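Local coordinates for secreted hemophore CSA2 (Candida albicans, PDB 4Y7S), which binds heme as a secreted hemophore and exchanges it with related CFEM proteins, letting the fungus use iron from human hemoglobin, at residues A[9-14]-A[44-49]; A[30-35]-A[62-67]; A[56-61]-A[93-98]. All blocks are in the same frame, centred on the assembly; numbering follows the deposited sequence.

In the fold
From the N terminus, contact 1, which holds part of the heme pocket, pairs loop 9-14 with 44-49 at the start of helix 48-53 and closes a loop that includes helix 19-22. Residues 30-35 lie within that loop, and contact 2 joins them by a disulfide to 62-67 on helix 55-68, so contacts 1 and 2 cross along the chain. Contact 3 opens just before 62-67 on the same helix, at 56-61, and closes on 93-98, the loop leading into helix 99-110. It follows contact 1 in series but crosses contact 2, which it touches where V61 packs against C33 and V34. Helix 55-68 thus carries contacts 2 and 3, to loops before and after it in the chain.

Contact 1. Residues A[9-14]-A[44-49]; sequences VPKTAS and PYWDTG. With HEB (heme b/c), chain D.
W46 lies against the backbone and side chain of K11, and the largest part of the contact is this apolar packing on an indole. The methylene CG of K11 stands 3.9 Å from the centroid of the six-membered ring of W46, only 7° off the ring normal, a CH-pi contact over the face. K11 CA covers the same indole nearer its rim, while P44 CB lies on the opposite face. V9 crosses the ring at about a right angle, its CG1 3.6 Å from W46 CZ3. With CG between its own backbone N and carbonyl carbon (chi1 46°), W46 is turned back toward 9-14. A long flat residue suits this place because its far corner also reaches the heme, W46 CH2 lying 3.6 Å from HEB CHA.

Polar bonds gather at the other end. The hydroxyl of Y45 accepts the backbone N-H of A13 (A13 N to Y45 OH 3.1 Å, 158° at the hydrogen) and also the hydroxyl of T12. The small A13 lets its CB rest on Y45 CE2, 3.7 Å away. A water lies between the backbones, within hydrogen-bonding distance of W46 O (2.7 Å) and P10 O (3.0 Å).

The heme supplies the remaining partners. D47 OD2 binds the heme iron at 2.2 Å as the axial ligand, and D47 OD1 caps the N-H of C50 at the start of helix 48-53. The extended K11 chain carries NZ to the heme propionate O2A, a weak hydrogen bond.

One carboxylate thus both ligates iron and caps a helix, which fixes its rotation, and its negative charge would be expected to suit ferric rather than ferrous heme; K11, an exposed residue, may partly offset the charge of the propionate.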
loop_
_atom_site.group_PDB
_atom_site.type_symbol
_atom_site.label_atom_id
_atom_site.label_comp_id
_atom_site.label_asym_id
_atom_site.label_seq_id
_atom_site.Cartn_x
_atom_site.Cartn_y
_atom_site.Cartn_z
ATOM N N VAL A 9 -19.139 -5.528 13.687
ATOM C CA VAL A 9 -18.206 -6.649 13.733
ATOM C C VAL A 9 -17.821 -6.921 15.211
ATOM O O VAL A 9 -17.791 -5.986 16.008
ATOM C CB VAL A 9 -16.962 -6.320 12.876
ATOM C CG1 VAL A 9 -16.248 -5.070 13.406
ATOM C CG2 VAL A 9 -16.022 -7.475 12.814
ATOM N N PRO A 10 -17.538 -8.187 15.584
ATOM C CA PRO A 10 -17.050 -8.453 16.943
ATOM C C PRO A 10 -15.739 -7.710 17.177
ATOM O O PRO A 10 -14.895 -7.731 16.293
ATOM C CB PRO A 10 -16.833 -9.970 16.959
ATOM C CG PRO A 10 -17.647 -10.498 15.850
ATOM C CD PRO A 10 -17.657 -9.435 14.804
ATOM N N LYS A 11 -15.553 -7.066 18.321
ATOM C CA LYS A 11 -14.317 -6.302 18.544
ATOM C C LYS A 11 -13.223 -7.130 19.238
ATOM O O LYS A 11 -12.426 -6.605 20.023
ATOM C CB LYS A 11 -14.634 -5.036 19.328
ATOM C CG LYS A 11 -15.421 -4.034 18.504
ATOM C CD LYS A 11 -16.003 -2.942 19.367
ATOM C CE LYS A 11 -16.703 -1.903 18.517
ATOM N NZ LYS A 11 -17.231 -0.785 19.347
ATOM N N THR A 12 -13.228 -8.431 18.959
ATOM C CA THR A 12 -12.204 -9.361 19.418
ATOM C C THR A 12 -12.041 -10.450 18.365
ATOM O O THR A 12 -12.920 -10.633 17.513
ATOM C CB THR A 12 -12.593 -9.964 20.820
ATOM O OG1 THR A 12 -11.435 -10.421 21.533
ATOM C CG2 THR A 12 -13.587 -11.081 20.689
ATOM N N ALA A 13 -10.932 -11.177 18.400
ATOM C CA ALA A 13 -10.749 -12.267 17.446
ATOM C C ALA A 13 -9.814 -13.360 17.964
ATOM O O ALA A 13 -8.994 -13.108 18.829
ATOM C CB ALA A 13 -10.232 -11.722 16.127
ATOM N N SER A 14 -9.962 -14.578 17.439
ATOM C CA SER A 14 -9.078 -15.688 17.789
ATOM C C SER A 14 -7.749 -15.576 17.050
ATOM O O SER A 14 -6.693 -15.721 17.636
ATOM C CB SER A 14 -9.745 -17.021 17.451
ATOM O OG SER A 14 -11.010 -17.111 18.079
ATOM N N PRO A 44 -7.354 -2.156 13.647
ATOM C CA PRO A 44 -7.566 -3.014 14.807
ATOM C C PRO A 44 -7.545 -4.461 14.363
ATOM O O PRO A 44 -8.069 -4.761 13.291
ATOM C CB PRO A 44 -8.954 -2.598 15.316
ATOM C CG PRO A 44 -9.181 -1.253 14.762
ATOM C CD PRO A 44 -8.488 -1.242 13.426
ATOM N N TYR A 45 -6.945 -5.348 15.147
ATOM C CA TYR A 45 -6.708 -6.710 14.673
ATOM C C TYR A 45 -8.004 -7.480 14.389
ATOM O O TYR A 45 -8.004 -8.441 13.612
ATOM C CB TYR A 45 -5.857 -7.476 15.691
ATOM C CG TYR A 45 -6.604 -8.122 16.855
ATOM C CD1 TYR A 45 -7.100 -7.363 17.905
ATOM C CD2 TYR A 45 -6.780 -9.494 16.904
ATOM C CE1 TYR A 45 -7.772 -7.957 18.979
ATOM C CE2 TYR A 45 -7.450 -10.104 17.974
ATOM C CZ TYR A 45 -7.948 -9.329 18.999
ATOM O OH TYR A 45 -8.611 -9.919 20.051
ATOM N N TRP A 46 -9.104 -7.016 14.987
ATOM C CA TRP A 46 -10.423 -7.658 14.842
ATOM C C TRP A 46 -11.210 -7.087 13.666
ATOM O O TRP A 46 -12.304 -7.541 13.375
ATOM C CB TRP A 46 -11.249 -7.480 16.128
ATOM C CG TRP A 46 -11.216 -6.087 16.665
ATOM C CD1 TRP A 46 -10.476 -5.632 17.732
ATOM C CD2 TRP A 46 -11.934 -4.945 16.168
ATOM N NE1 TRP A 46 -10.692 -4.286 17.920
ATOM C CE2 TRP A 46 -11.582 -3.843 16.978
ATOM C CE3 TRP A 46 -12.841 -4.749 15.123
ATOM C CZ2 TRP A 46 -12.106 -2.563 16.770
ATOM C CZ3 TRP A 46 -13.357 -3.476 14.918
ATOM C CH2 TRP A 46 -12.985 -2.399 15.738
ATOM N N ASP A 47 -10.653 -6.095 12.985
ATOM C CA ASP A 47 -11.393 -5.323 12.002
ATOM C C ASP A 47 -11.340 -5.934 10.590
ATOM O O ASP A 47 -10.431 -5.673 9.813
ATOM C CB ASP A 47 -10.835 -3.911 12.008
ATOM C CG ASP A 47 -11.612 -2.957 11.146
ATOM O OD1 ASP A 47 -12.470 -3.356 10.319
ATOM O OD2 ASP A 47 -11.335 -1.766 11.321
ATOM N N THR A 48 -12.345 -6.740 10.276
ATOM C CA THR A 48 -12.440 -7.445 9.017
ATOM C C THR A 48 -12.296 -6.509 7.819
ATOM O O THR A 48 -11.455 -6.714 6.964
ATOM C CB THR A 48 -13.782 -8.185 8.936
ATOM O OG1 THR A 48 -13.937 -8.997 10.106
ATOM C CG2 THR A 48 -13.862 -9.054 7.690
ATOM N N GLY A 49 -13.140 -5.493 7.765
ATOM C CA GLY A 49 -13.125 -4.545 6.663
ATOM C C GLY A 49 -11.771 -3.909 6.437
ATOM O O GLY A 49 -11.304 -3.830 5.305
HETATM FE FE HEB D . -12.283 0.032 10.559
HETATM C CHA HEB D . -13.534 0.506 13.726
HETATM C CHB HEB D . -15.319 -1.311 9.612
HETATM C CHC HEB D . -11.431 0.337 7.228
HETATM C CHD HEB D . -9.504 1.858 11.313
HETATM N NA HEB D . -14.120 -0.316 11.498
HETATM C C1A HEB D . -14.384 -0.093 12.825
HETATM C C2A HEB D . -15.715 -0.573 13.105
HETATM C C3A HEB D . -16.214 -1.074 11.969
HETATM C C4A HEB D . -15.215 -0.920 10.931
HETATM C CMA HEB D . -17.605 -1.714 11.739
HETATM C CAA HEB D . -16.411 -0.496 14.490
HETATM C CBA HEB D . -17.436 0.637 14.457
HETATM C CGA HEB D . -18.242 0.678 15.735
HETATM O O1A HEB D . -19.425 1.102 15.693
HETATM O O2A HEB D . -17.710 0.295 16.798
HETATM N NB HEB D . -13.206 -0.342 8.817
HETATM C C1B HEB D . -14.414 -0.989 8.619
HETATM C C2B HEB D . -14.559 -1.267 7.202
HETATM C C3B HEB D . -13.469 -0.807 6.586
HETATM C C4B HEB D . -12.621 -0.233 7.569
HETATM C CMB HEB D . -15.749 -1.987 6.542
HETATM C CAB HEB D . -13.063 -0.813 5.101
HETATM C CBB HEB D . -13.949 -0.949 4.125
HETATM N NC HEB D . -10.793 0.959 9.457
HETATM C C1C HEB D . -10.564 0.878 8.112
HETATM C C2C HEB D . -9.268 1.445 7.782
HETATM C C3C HEB D . -8.736 1.852 8.937
HETATM C C4C HEB D . -9.687 1.561 9.995
HETATM C CMC HEB D . -8.693 1.493 6.340
HETATM C CAC HEB D . -7.388 2.536 9.223
HETATM C CBC HEB D . -6.629 3.009 8.239
HETATM N ND HEB D . -11.648 1.063 12.233
HETATM C C1D HEB D . -10.406 1.671 12.332
HETATM C C2D HEB D . -10.171 2.047 13.703
HETATM C C3D HEB D . -11.434 1.637 14.451
HETATM C C4D HEB D . -12.287 1.029 13.464
HETATM C CMD HEB D . -8.918 2.742 14.269
HETATM C CAD HEB D . -11.713 1.776 15.958
HETATM C CBD HEB D . -12.379 3.092 16.320
HETATM C CGD HEB D . -12.301 3.253 17.821
HETATM O O1D HEB D . -11.846 2.301 18.527
HETATM O O2D HEB D . -12.691 4.349 18.311
HETATM O O HOH W 1 -13.619 -9.652 14.360
#

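Contact 2. Residues A[30-35]-A[62-67]; sequences AQECVK and GNCVAS
C33 and C64 are joined by a disulfide, and with V65 they account for most of the surface buried here. The bond C33 SG to C64 SG is 2.1 Å long and its torsion is -69°. The two cysteines reach it differently. C33 holds SG beside its backbone N and anti to the carbonyl carbon (chi1 -62°), whereas C64 sends SG anti to its backbone N (chi1 178°), where it meets C33 SG. Cysteine suits both places because the CA atoms here come close, 5.4 Å from C33 CA to C64 CA, a spacing that a disulfide spans readily.

V65, next in the helix, packs beside the bridge. Its CG2 branch does the touching, 3.8 Å from C33 CB and 3.9 Å from A30 CB, so one methyl touches both A30 and C33. A branched valine fills this place without a long chain, and the small A30 allows the approach. Around this apolar patch, F77 of helix 72-87 touches both A30 and V65, and L105 of helix 99-110 also reaches V65, burying the seam in the interior. On the outer side the methylene CG of E32 passes 4.2 Å from C64 SG.

No hydrogen bond joins the two segments; covalent and apolar contacts hold them. The bridge is one of the four disulfides, formed by eight signature cysteines, that stabilise the helical-basket fold of the CFEM domain.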
loop_
_atom_site.group_PDB
_atom_site.type_symbol
_atom_site.label_atom_id
_atom_site.label_comp_id
_atom_site.label_asym_id
_atom_site.label_seq_id
_atom_site.Cartn_x
_atom_site.Cartn_y
_atom_site.Cartn_z
ATOM N N ALA A 30 -4.549 -22.950 2.626
ATOM C CA ALA A 30 -4.566 -21.508 2.862
ATOM C C ALA A 30 -4.599 -21.140 4.331
ATOM O O ALA A 30 -4.455 -19.971 4.667
ATOM C CB ALA A 30 -5.757 -20.883 2.167
ATOM N N GLN A 31 -4.768 -22.121 5.216
ATOM C CA GLN A 31 -4.914 -21.806 6.639
ATOM C C GLN A 31 -3.713 -21.034 7.204
ATOM O O GLN A 31 -3.897 -20.029 7.899
ATOM C CB GLN A 31 -5.156 -23.068 7.452
ATOM C CG GLN A 31 -6.571 -23.618 7.238
ATOM C CD GLN A 31 -6.884 -24.824 8.109
ATOM O OE1 GLN A 31 -8.042 -25.091 8.405
ATOM N NE2 GLN A 31 -5.854 -25.548 8.527
ATOM N N GLU A 32 -2.491 -21.458 6.889
ATOM C CA GLU A 32 -1.332 -20.744 7.423
ATOM C C GLU A 32 -1.253 -19.327 6.863
ATOM O O GLU A 32 -0.750 -18.418 7.519
ATOM C CB GLU A 32 -0.016 -21.485 7.102
ATOM C CG GLU A 32 0.275 -21.646 5.605
ATOM C CD GLU A 32 1.594 -22.401 5.319
ATOM O OE1 GLU A 32 2.675 -21.960 5.779
ATOM O OE2 GLU A 32 1.541 -23.453 4.645
ATOM N N CYS A 33 -1.775 -19.142 5.654
ATOM C CA CYS A 33 -1.668 -17.880 4.962
ATOM C C CYS A 33 -2.456 -16.760 5.657
ATOM O O CYS A 33 -2.020 -15.610 5.635
ATOM C CB CYS A 33 -2.127 -18.051 3.518
ATOM S SG CYS A 33 -1.117 -19.210 2.616
ATOM N N VAL A 34 -3.592 -17.083 6.278
ATOM C CA VAL A 34 -4.440 -16.055 6.882
ATOM C C VAL A 34 -4.021 -15.683 8.308
ATOM O O VAL A 34 -4.594 -14.773 8.902
ATOM C CB VAL A 34 -5.935 -16.466 6.869
ATOM C CG1 VAL A 34 -6.398 -16.724 5.424
ATOM C CG2 VAL A 34 -6.211 -17.677 7.743
ATOM N N LYS A 35 -3.015 -16.379 8.834
ATOM C CA LYS A 35 -2.468 -16.101 10.162
ATOM C C LYS A 35 -1.408 -14.996 10.111
ATOM O O LYS A 35 -0.676 -14.768 11.075
ATOM C CB LYS A 35 -1.877 -17.379 10.763
ATOM C CG LYS A 35 -2.905 -18.471 11.017
ATOM C CD LYS A 35 -2.255 -19.711 11.619
ATOM C CE LYS A 35 -3.271 -20.759 12.004
ATOM N NZ LYS A 35 -2.621 -21.949 12.620
ATOM N N GLY A 62 -2.298 -13.123 0.000
ATOM C CA GLY A 62 -2.446 -13.551 -1.376
ATOM C C GLY A 62 -1.212 -14.247 -1.934
ATOM O O GLY A 62 -1.315 -15.272 -2.611
ATOM N N ASN A 63 -0.042 -13.692 -1.645
ATOM C CA ASN A 63 1.210 -14.295 -2.075
ATOM C C ASN A 63 1.364 -15.686 -1.512
ATOM O O ASN A 63 1.809 -16.595 -2.204
ATOM C CB ASN A 63 2.388 -13.452 -1.624
ATOM C CG ASN A 63 2.653 -12.307 -2.541
ATOM O OD1 ASN A 63 2.286 -12.335 -3.715
ATOM N ND2 ASN A 63 3.324 -11.290 -2.023
ATOM N N CYS A 64 1.002 -15.845 -0.243
ATOM C CA CYS A 64 1.093 -17.137 0.418
ATOM C C CYS A 64 0.122 -18.164 -0.204
ATOM O O CYS A 64 0.498 -19.304 -0.477
ATOM C CB CYS A 64 0.821 -16.971 1.919
ATOM S SG CYS A 64 0.853 -18.524 2.889
ATOM N N VAL A 65 -1.121 -17.754 -0.449
ATOM C CA VAL A 65 -2.079 -18.659 -1.061
ATOM C C VAL A 65 -1.604 -19.068 -2.456
ATOM O O VAL A 65 -1.728 -20.234 -2.837
ATOM C CB VAL A 65 -3.484 -18.025 -1.137
ATOM C CG1 VAL A 65 -4.406 -18.815 -2.061
ATOM C CG2 VAL A 65 -4.088 -17.906 0.275
ATOM N N ALA A 66 -1.079 -18.120 -3.226
ATOM C CA ALA A 66 -0.567 -18.431 -4.551
ATOM C C ALA A 66 0.606 -19.407 -4.520
ATOM O O ALA A 66 0.843 -20.117 -5.481
ATOM C CB ALA A 66 -0.149 -17.161 -5.266
ATOM N N SER A 67 1.341 -19.429 -3.420
ATOM C CA SER A 67 2.503 -20.299 -3.290
ATOM C C SER A 67 2.099 -21.682 -2.803
ATOM O O SER A 67 2.648 -22.678 -3.216
ATOM C CB SER A 67 3.503 -19.694 -2.311
ATOM O OG SER A 67 3.942 -18.425 -2.766
#

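Contact 3. Residues A[56-61]-A[93-98]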
loop_
_atom_site.group_PDB
_atom_site.type_symbol
_atom_site.label_atom_id
_atom_site.label_comp_id
_atom_site.label_asym_id
_atom_site.label_seq_id
_atom_site.Cartn_x
_atom_site.Cartn_y
_atom_site.Cartn_z
ATOM N N ASN A 56 -0.686 -4.273 1.993
ATOM C CA ASN A 56 0.477 -4.925 2.577
ATOM C C ASN A 56 0.037 -6.198 3.312
ATOM O O ASN A 56 0.776 -7.165 3.383
ATOM C CB ASN A 56 1.208 -4.006 3.556
ATOM C CG ASN A 56 2.567 -4.550 3.947
ATOM O OD1 ASN A 56 3.338 -4.981 3.087
ATOM N ND2 ASN A 56 2.867 -4.547 5.245
ATOM N N PHE A 57 -1.177 -6.188 3.843
ATOM C CA PHE A 57 -1.732 -7.373 4.491
ATOM C C PHE A 57 -2.345 -8.357 3.475
ATOM O O PHE A 57 -1.982 -9.537 3.443
ATOM C CB PHE A 57 -2.785 -6.971 5.529
ATOM C CG PHE A 57 -3.361 -8.137 6.274
ATOM C CD1 PHE A 57 -2.697 -8.669 7.387
ATOM C CD2 PHE A 57 -4.538 -8.724 5.860
ATOM C CE1 PHE A 57 -3.223 -9.761 8.079
ATOM C CE2 PHE A 57 -5.065 -9.828 6.548
ATOM C CZ PHE A 57 -4.403 -10.340 7.655
ATOM N N THR A 58 -3.267 -7.886 2.637
ATOM C CA THR A 58 -3.934 -8.786 1.698
ATOM C C THR A 58 -2.937 -9.377 0.707
ATOM O O THR A 58 -3.109 -10.496 0.250
ATOM C CB THR A 58 -5.046 -8.087 0.905
ATOM O OG1 THR A 58 -4.468 -7.114 0.040
ATOM C CG2 THR A 58 -6.069 -7.436 1.841
ATOM N N GLY A 59 -1.927 -8.601 0.340
ATOM C CA GLY A 59 -0.930 -9.051 -0.625
ATOM C C GLY A 59 -0.076 -10.167 -0.044
ATOM O O GLY A 59 0.304 -11.114 -0.734
ATOM N N ALA A 60 0.232 -10.052 1.243
ATOM C CA ALA A 60 0.996 -11.094 1.908
ATOM C C ALA A 60 0.174 -12.375 1.957
ATOM O O ALA A 60 0.688 -13.455 1.666
ATOM C CB ALA A 60 1.400 -10.661 3.326
ATOM N N VAL A 61 -1.099 -12.244 2.324
ATOM C CA VAL A 61 -1.995 -13.382 2.387
ATOM C C VAL A 61 -2.112 -13.985 0.987
ATOM O O VAL A 61 -1.980 -15.191 0.806
ATOM C CB VAL A 61 -3.390 -12.983 2.938
ATOM C CG1 VAL A 61 -4.369 -14.126 2.756
ATOM C CG2 VAL A 61 -3.292 -12.598 4.412
ATOM N N PRO A 93 -13.576 -4.289 -5.511
ATOM C CA PRO A 93 -13.582 -5.757 -5.607
ATOM C C PRO A 93 -13.527 -6.513 -4.276
ATOM O O PRO A 93 -13.209 -7.707 -4.289
ATOM C CB PRO A 93 -12.326 -6.036 -6.454
ATOM C CG PRO A 93 -11.366 -4.957 -6.044
ATOM C CD PRO A 93 -12.226 -3.730 -5.765
ATOM N N TYR A 94 -13.822 -5.824 -3.173
ATOM C CA TYR A 94 -14.114 -6.456 -1.885
ATOM C C TYR A 94 -12.860 -6.929 -1.148
ATOM O O TYR A 94 -12.566 -6.435 -0.059
ATOM C CB TYR A 94 -15.129 -7.598 -2.091
ATOM C CG TYR A 94 -16.338 -7.123 -2.885
ATOM C CD1 TYR A 94 -17.237 -6.220 -2.333
ATOM C CD2 TYR A 94 -16.551 -7.534 -4.194
ATOM C CE1 TYR A 94 -18.323 -5.750 -3.044
ATOM C CE2 TYR A 94 -17.645 -7.077 -4.911
ATOM C CZ TYR A 94 -18.526 -6.183 -4.334
ATOM O OH TYR A 94 -19.617 -5.714 -5.036
ATOM N N TRP A 95 -12.131 -7.889 -1.712
ATOM C CA TRP A 95 -10.836 -8.280 -1.168
ATOM C C TRP A 95 -9.781 -7.546 -1.992
ATOM O O TRP A 95 -9.520 -7.897 -3.135
ATOM C CB TRP A 95 -10.659 -9.794 -1.195
ATOM C CG TRP A 95 -9.400 -10.270 -0.513
ATOM C CD1 TRP A 95 -8.967 -9.929 0.735
ATOM C CD2 TRP A 95 -8.432 -11.182 -1.036
ATOM N NE1 TRP A 95 -7.785 -10.550 1.012
ATOM C CE2 TRP A 95 -7.433 -11.336 -0.054
ATOM C CE3 TRP A 95 -8.307 -11.888 -2.242
ATOM C CZ2 TRP A 95 -6.327 -12.153 -0.240
ATOM C CZ3 TRP A 95 -7.210 -12.702 -2.420
ATOM C CH2 TRP A 95 -6.237 -12.837 -1.422
ATOM N N ILE A 96 -9.215 -6.486 -1.425
ATOM C CA ILE A 96 -8.430 -5.548 -2.221
ATOM C C ILE A 96 -6.963 -5.933 -2.235
ATOM O O ILE A 96 -6.239 -5.644 -1.294
ATOM C CB ILE A 96 -8.517 -4.100 -1.669
ATOM C CG1 ILE A 96 -9.964 -3.676 -1.343
ATOM C CG2 ILE A 96 -7.874 -3.126 -2.645
ATOM C CD1 ILE A 96 -10.882 -3.504 -2.524
ATOM N N ILE A 97 -6.513 -6.519 -3.341
ATOM C CA ILE A 97 -5.132 -6.989 -3.452
ATOM C C ILE A 97 -4.391 -6.284 -4.561
ATOM O O ILE A 97 -4.998 -5.788 -5.509
ATOM C CB ILE A 97 -5.066 -8.519 -3.701
ATOM C CG1 ILE A 97 -5.909 -8.933 -4.911
ATOM C CG2 ILE A 97 -5.512 -9.249 -2.490
ATOM C CD1 ILE A 97 -5.801 -10.435 -5.260
ATOM N N PRO A 98 -3.058 -6.259 -4.466
ATOM C CA PRO A 98 -2.254 -5.717 -5.561
ATOM C C PRO A 98 -2.510 -6.444 -6.904
ATOM O O PRO A 98 -2.838 -7.638 -6.905
ATOM C CB PRO A 98 -0.834 -5.976 -5.095
ATOM C CG PRO A 98 -0.922 -6.113 -3.606
ATOM C CD PRO A 98 -2.226 -6.748 -3.353
#
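T58 meets the loop 93-98 through all three of its side-chain atoms, and its conformation explains how. OG1 lies between the backbone N and the carbonyl carbon (chi1 67°), and from there it donates a hydrogen bond to I96 O, with T58 OG1 to I96 O at 2.7 Å. The hydroxyl comes in at 131° to the carbonyl bond and is tilted 33° from the carbonyl plane. Threonine suits this buried site because its hydroxyl satisfies a loop carbonyl while its methyl packs against the indole, T58 CG2 lying 3.7 Å from W95 NE1.

W95 holds CG anti to its backbone N, and the side chains of T58 and W95 run antiparallel alongside one another. Farther along the indole, CZ2 comes within 4.1 Å of V61 CG1, the branch that is anti to the valine's backbone N. I97 folds back over this same ring: its CG2 sits 3.5 Å above the plane, over the centre, and also packs against T58, 3.6 Å from I97 CG2 to T58 CB. A branched isoleucine can therefore cover the tryptophan and touch the helix with one methyl.

At the end of the loop P98 lays its CD 3.8 Å from G59 CA. With no side chain, G59 offers its CA directly to the proline ring. P98 itself is the N-cap residue of helix 99-110.

The ring of F18 meets that of W95 with the planes nearly parallel, and L105 of helix 99-110 also touches the indole. I96 is also joined to C52 by a backbone hydrogen bond. The arrangement is helix-to-loop packing in the interior of the CFEM helical basket, fastening the segment that leads into helix 99-110 onto helix 55-68.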